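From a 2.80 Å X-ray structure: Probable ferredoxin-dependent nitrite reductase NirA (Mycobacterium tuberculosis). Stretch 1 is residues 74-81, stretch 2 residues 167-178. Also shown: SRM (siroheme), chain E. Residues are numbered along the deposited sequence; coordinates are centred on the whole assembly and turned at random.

Stretch 1 74-81: FRWWGLYT
Stretch 2 (167-178) QTTEACGDCPRV

Stretch 1 opens with a short 3-10 segment at R75 and W76 (phi/psi -59/-35 and -60/-8), passes through W77 (-120/19) and G78 (70/25), and extends into a strand at L79-T81. Its bend is held by G78 N donating to R75 O at 2.6 Å. Stretch 2 is mostly irregular. T168 to A171 form a type II beta turn, with T169 at -64/127 and E170 at 55/32, closed by A171 N to T168 O at 3.3 Å. C172 (-116/174) and G173 (106/179) are extended, D174 (-86/73) bends the chain, with C175 N donating weakly to G173 O at 3.1 Å, and C175 (-176/170) is extended again before a weakly bonded strand at about P176-V178.

The two backbones run antiparallel where they meet: the CA atoms of R75 and C172 lie 4.6 Å apart, those of W76 and E170 4.5 Å, and those of W77 and T169 4.8 Å. Successive carbonyls of stretch 1 serve as acceptors along this register. E170 N donates to W76 O at 2.9 Å with a nearly straight angle of 161°, whereas C172 N to R75 O, at 3.3 Å and 126°, is weak. The third bond uses a side chain: T168, with chi1 at 64° (p), directs OG1 to W77 O at 2.7 Å.

Both glycines suit this close approach. G78 has positive phi, and a CB there would lie 3.1 Å from A171 CB. At G173, an ideal CB would point toward stretch 1, 3.1 Å from W76 CD2, and would also jam against the preceding carbonyl.

W76 supplies the largest contact area. Its CA-to-CB bond points away from stretch 2, but chi1 of -91° and chi2 of -107° bring the indole back against it. One ring face is covered by G173, D174 and C175. G173 CA sits 4.2 Å from the centroid of the six-membered ring, 12° off its normal, in a CH-pi contact; C175 SG, with chi1 at 46° (p), lies 4.0 Å from that of the five-membered ring, so polarizable sulfur meets the pi cloud. W76 CZ2 also approaches D174 N to 3.4 Å. W77 (chi1 -67°, m; chi2 97°) places CZ3 3.4 Å from T169 OG1, a hydroxyl that itself donates to Q167 OE1 at 2.6 Å.

The most striking link is covalent: Y80 CE2 is bonded to C172 SG at 1.6 Å, a thioether-type connection between tyrosine ring and cysteine sulfur. Both CA-to-CB bonds point toward the opposing stretch, with chi1 of -103° for Y80 and -99° for C172. The sulfur lies at the ring edge, near its plane, as expected for a substituent on an aromatic carbon. Siroheme CMA lies over one face of this ring, and Y80 CE1 comes within 3.6 Å of siroheme O3A.

Water 1 joins the stretches again, hydrogen-bonded to Y80 OH at 2.7 Å and weakly accepting from G173 N at 2.8 Å. Nearby, R177 NE and NH2 donate to G173 O at 3.2 and 3.3 Å.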

# COMPACT_ATOMS: atom_id res chain seq x y z
N PHE A 74 -5.29 -3.27 -19.58
CA PHE A 74 -3.97 -3.76 -19.12
C PHE A 74 -3.86 -3.85 -17.60
O PHE A 74 -3.22 -4.75 -17.05
CB PHE A 74 -2.84 -2.84 -19.62
CG PHE A 74 -2.16 -3.31 -20.88
CD1 PHE A 74 -2.90 -3.70 -22.00
CD2 PHE A 74 -0.77 -3.32 -20.97
CE1 PHE A 74 -2.26 -4.12 -23.17
CE2 PHE A 74 -0.12 -3.74 -22.15
CZ PHE A 74 -0.86 -4.13 -23.24
N ARG A 75 -4.49 -2.90 -16.92
CA ARG A 75 -4.42 -2.81 -15.48
C ARG A 75 -4.93 -4.07 -14.81
O ARG A 75 -4.39 -4.52 -13.80
CB ARG A 75 -5.21 -1.59 -15.02
CG ARG A 75 -4.63 -0.30 -15.58
CD ARG A 75 -5.39 0.88 -15.10
NE ARG A 75 -4.76 2.12 -15.54
CZ ARG A 75 -5.15 3.32 -15.16
NH1 ARG A 75 -6.18 3.47 -14.32
NH2 ARG A 75 -4.52 4.39 -15.60
N TRP A 76 -5.94 -4.71 -15.39
CA TRP A 76 -6.48 -5.94 -14.82
C TRP A 76 -5.43 -7.03 -14.74
O TRP A 76 -5.70 -8.09 -14.16
CB TRP A 76 -7.68 -6.44 -15.63
CG TRP A 76 -8.96 -5.91 -15.14
CD1 TRP A 76 -9.91 -6.60 -14.45
CD2 TRP A 76 -9.45 -4.57 -15.28
NE1 TRP A 76 -10.97 -5.78 -14.16
CE2 TRP A 76 -10.72 -4.53 -14.67
CE3 TRP A 76 -8.96 -3.41 -15.88
CZ2 TRP A 76 -11.49 -3.37 -14.62
CZ3 TRP A 76 -9.72 -2.25 -15.84
CH2 TRP A 76 -10.97 -2.24 -15.21
N TRP A 77 -4.26 -6.78 -15.33
CA TRP A 77 -3.11 -7.67 -15.17
C TRP A 77 -1.91 -6.98 -14.55
O TRP A 77 -0.79 -7.48 -14.64
CB TRP A 77 -2.74 -8.31 -16.51
CG TRP A 77 -3.80 -9.22 -16.98
CD1 TRP A 77 -4.78 -8.92 -17.85
CD2 TRP A 77 -4.02 -10.57 -16.56
NE1 TRP A 77 -5.60 -10.01 -18.03
CE2 TRP A 77 -5.16 -11.04 -17.24
CE3 TRP A 77 -3.36 -11.44 -15.68
CZ2 TRP A 77 -5.66 -12.34 -17.08
CZ3 TRP A 77 -3.86 -12.74 -15.52
CH2 TRP A 77 -5.01 -13.17 -16.22
N GLY A 78 -2.13 -5.86 -13.89
CA GLY A 78 -1.04 -5.17 -13.19
C GLY A 78 -0.00 -4.52 -14.10
O GLY A 78 1.15 -4.32 -13.68
N LEU A 79 -0.41 -4.18 -15.34
CA LEU A 79 0.45 -3.47 -16.29
C LEU A 79 -0.05 -2.06 -16.38
O LEU A 79 -1.15 -1.80 -16.85
CB LEU A 79 0.45 -4.12 -17.65
CG LEU A 79 1.27 -5.41 -17.65
CD1 LEU A 79 0.79 -6.34 -18.76
CD2 LEU A 79 2.77 -5.14 -17.77
N TYR A 80 0.76 -1.17 -15.86
CA TYR A 80 0.49 0.25 -15.83
C TYR A 80 1.63 0.87 -16.68
O TYR A 80 2.80 0.46 -16.60
CB TYR A 80 0.48 0.72 -14.35
CG TYR A 80 -0.86 0.98 -13.62
CD1 TYR A 80 -1.50 2.21 -13.80
CD2 TYR A 80 -1.43 0.07 -12.65
CE1 TYR A 80 -2.68 2.54 -13.12
CE2 TYR A 80 -2.62 0.42 -11.96
CZ TYR A 80 -3.23 1.65 -12.22
OH TYR A 80 -4.38 2.00 -11.57
N THR A 81 1.28 1.80 -17.55
CA THR A 81 2.23 2.50 -18.42
C THR A 81 3.19 3.37 -17.56
O THR A 81 2.73 3.99 -16.60
CB THR A 81 1.42 3.36 -19.42
OG1 THR A 81 2.07 3.36 -20.70
CG2 THR A 81 1.18 4.78 -18.89
N GLN A 167 0.93 -14.52 -9.52
CA GLN A 167 0.13 -13.97 -10.60
C GLN A 167 0.08 -12.43 -10.48
O GLN A 167 0.49 -11.86 -9.46
CB GLN A 167 -1.28 -14.56 -10.57
CG GLN A 167 -1.99 -14.54 -9.19
CD GLN A 167 -3.46 -15.01 -9.27
OE1 GLN A 167 -4.23 -14.53 -10.10
NE2 GLN A 167 -3.85 -15.94 -8.40
N THR A 168 -0.40 -11.77 -11.54
CA THR A 168 -0.55 -10.32 -11.54
C THR A 168 -2.03 -9.97 -11.65
O THR A 168 -2.38 -8.82 -11.91
CB THR A 168 0.26 -9.63 -12.70
OG1 THR A 168 -0.23 -10.03 -14.00
CG2 THR A 168 1.74 -9.97 -12.61
N THR A 169 -2.89 -10.96 -11.44
CA THR A 169 -4.32 -10.78 -11.67
C THR A 169 -4.96 -9.73 -10.76
O THR A 169 -4.85 -9.80 -9.54
CB THR A 169 -5.09 -12.10 -11.48
OG1 THR A 169 -4.46 -13.15 -12.24
CG2 THR A 169 -6.57 -11.94 -11.89
N GLU A 170 -5.65 -8.77 -11.38
CA GLU A 170 -6.41 -7.75 -10.65
C GLU A 170 -5.50 -7.04 -9.64
O GLU A 170 -5.96 -6.61 -8.58
CB GLU A 170 -7.67 -8.37 -9.98
CG GLU A 170 -8.83 -8.71 -10.95
CD GLU A 170 -9.92 -9.63 -10.37
OE1 GLU A 170 -9.61 -10.77 -9.96
OE2 GLU A 170 -11.11 -9.25 -10.36
N ALA A 171 -4.22 -6.91 -10.01
CA ALA A 171 -3.24 -6.18 -9.19
C ALA A 171 -3.46 -4.69 -9.37
O ALA A 171 -3.26 -3.91 -8.43
CB ALA A 171 -1.81 -6.56 -9.58
N CYS A 172 -3.85 -4.30 -10.59
CA CYS A 172 -4.34 -2.95 -10.89
C CYS A 172 -5.82 -3.08 -11.33
O CYS A 172 -6.33 -4.19 -11.47
CB CYS A 172 -3.48 -2.29 -12.02
SG CYS A 172 -2.09 -1.07 -11.62
N GLY A 173 -6.50 -1.96 -11.54
CA GLY A 173 -7.84 -1.98 -12.16
C GLY A 173 -9.04 -1.74 -11.26
O GLY A 173 -8.90 -1.56 -10.05
N ASP A 174 -10.22 -1.75 -11.86
CA ASP A 174 -11.50 -1.54 -11.15
C ASP A 174 -12.04 -2.88 -10.58
O ASP A 174 -13.03 -3.44 -11.07
CB ASP A 174 -12.52 -0.90 -12.09
CG ASP A 174 -12.18 0.56 -12.44
OD1 ASP A 174 -11.06 1.04 -12.11
OD2 ASP A 174 -13.06 1.24 -13.04
N CYS A 175 -11.36 -3.35 -9.52
CA CYS A 175 -11.46 -4.73 -9.02
C CYS A 175 -10.62 -4.89 -7.74
O CYS A 175 -9.87 -3.99 -7.38
CB CYS A 175 -10.94 -5.66 -10.10
SG CYS A 175 -9.39 -5.04 -10.79
N PRO A 176 -10.75 -6.03 -7.03
CA PRO A 176 -10.00 -6.20 -5.76
C PRO A 176 -8.49 -6.30 -5.90
O PRO A 176 -7.96 -7.14 -6.65
CB PRO A 176 -10.58 -7.51 -5.17
CG PRO A 176 -11.87 -7.74 -5.91
CD PRO A 176 -11.63 -7.18 -7.30
N ARG A 177 -7.80 -5.45 -5.14
CA ARG A 177 -6.35 -5.41 -5.14
C ARG A 177 -5.87 -6.46 -4.16
O ARG A 177 -6.69 -7.15 -3.56
CB ARG A 177 -5.86 -4.01 -4.72
CG ARG A 177 -6.44 -2.86 -5.56
CD ARG A 177 -6.19 -3.12 -7.04
NE ARG A 177 -6.55 -2.02 -7.92
CZ ARG A 177 -5.82 -0.91 -8.10
NH1 ARG A 177 -4.68 -0.70 -7.43
NH2 ARG A 177 -6.27 0.01 -8.94
N VAL A 178 -4.55 -6.58 -3.99
CA VAL A 178 -3.97 -7.41 -2.93
C VAL A 178 -4.77 -7.41 -1.62
O VAL A 178 -5.18 -6.37 -1.13
CB VAL A 178 -2.54 -6.94 -2.50
CG1 VAL A 178 -1.47 -7.69 -3.22
CG2 VAL A 178 -2.39 -5.45 -2.66
FE SRM E . -1.47 3.84 -5.52
CHA SRM E . -2.33 5.28 -8.49
CHB SRM E . 1.74 3.78 -6.49
CHC SRM E . -0.66 2.41 -2.71
CHD SRM E . -3.82 5.78 -3.89
NA SRM E . -0.52 4.24 -7.24
C1A SRM E . -1.05 4.70 -8.39
C2A SRM E . -0.14 4.55 -9.57
CMA SRM E . -0.52 3.31 -10.33
CDA SRM E . -0.07 5.79 -10.42
CEA SRM E . -0.81 5.84 -11.72
O3A SRM E . -2.04 5.75 -11.70
O4A SRM E . -0.21 5.97 -12.79
C3A SRM E . 1.17 4.38 -8.88
CAA SRM E . 2.08 3.39 -9.52
CBA SRM E . 2.88 4.23 -10.49
CCA SRM E . 4.26 3.68 -10.66
O1A SRM E . 4.87 3.26 -9.65
O2A SRM E . 4.76 3.66 -11.81
C4A SRM E . 0.79 4.10 -7.47
NB SRM E . 0.21 3.09 -4.82
C1B SRM E . 1.45 3.08 -5.32
C2B SRM E . 2.45 2.27 -4.55
CMB SRM E . 3.41 1.49 -5.41
CDB SRM E . 3.23 3.21 -3.70
CEB SRM E . 4.30 2.65 -2.84
O3B SRM E . 5.51 2.89 -3.04
O4B SRM E . 3.95 1.93 -1.91
C3B SRM E . 1.49 1.43 -3.72
CAB SRM E . 1.08 0.19 -4.46
CBB SRM E . 0.66 -0.90 -3.52
CCB SRM E . 0.04 -2.04 -4.29
O1B SRM E . 0.67 -3.07 -4.50
O2B SRM E . -1.11 -1.98 -4.69
C4B SRM E . 0.28 2.33 -3.73
NC SRM E . -2.01 4.13 -3.69
C1C SRM E . -1.71 3.32 -2.66
C2C SRM E . -2.26 3.73 -1.45
CDC SRM E . -1.95 3.27 -0.06
CEC SRM E . -2.64 2.10 0.53
O3C SRM E . -3.35 1.36 -0.19
O4C SRM E . -2.46 1.93 1.74
C3C SRM E . -3.11 4.72 -1.82
CAC SRM E . -3.92 5.41 -0.77
CBC SRM E . -5.05 4.68 -0.08
CCC SRM E . -6.27 4.69 -0.98
O1C SRM E . -6.29 3.99 -2.03
O2C SRM E . -7.22 5.43 -0.64
C4C SRM E . -3.00 4.91 -3.17
ND SRM E . -3.02 4.98 -6.12
C1D SRM E . -3.69 5.79 -5.29
C2D SRM E . -4.32 6.80 -6.04
CAD SRM E . -5.61 7.48 -5.59
CBD SRM E . -6.92 6.90 -6.04
CCD SRM E . -8.24 7.40 -5.55
O1D SRM E . -8.93 6.61 -4.87
O2D SRM E . -8.64 8.57 -5.82
C3D SRM E . -4.01 6.56 -7.37
CDD SRM E . -4.79 7.07 -8.55
CED SRM E . -6.10 6.46 -9.00
O3D SRM E . -6.49 5.38 -8.56
O4D SRM E . -6.83 7.04 -9.81
C4D SRM E . -3.20 5.43 -7.40
O HOH W 1 -6.76 0.85 -11.89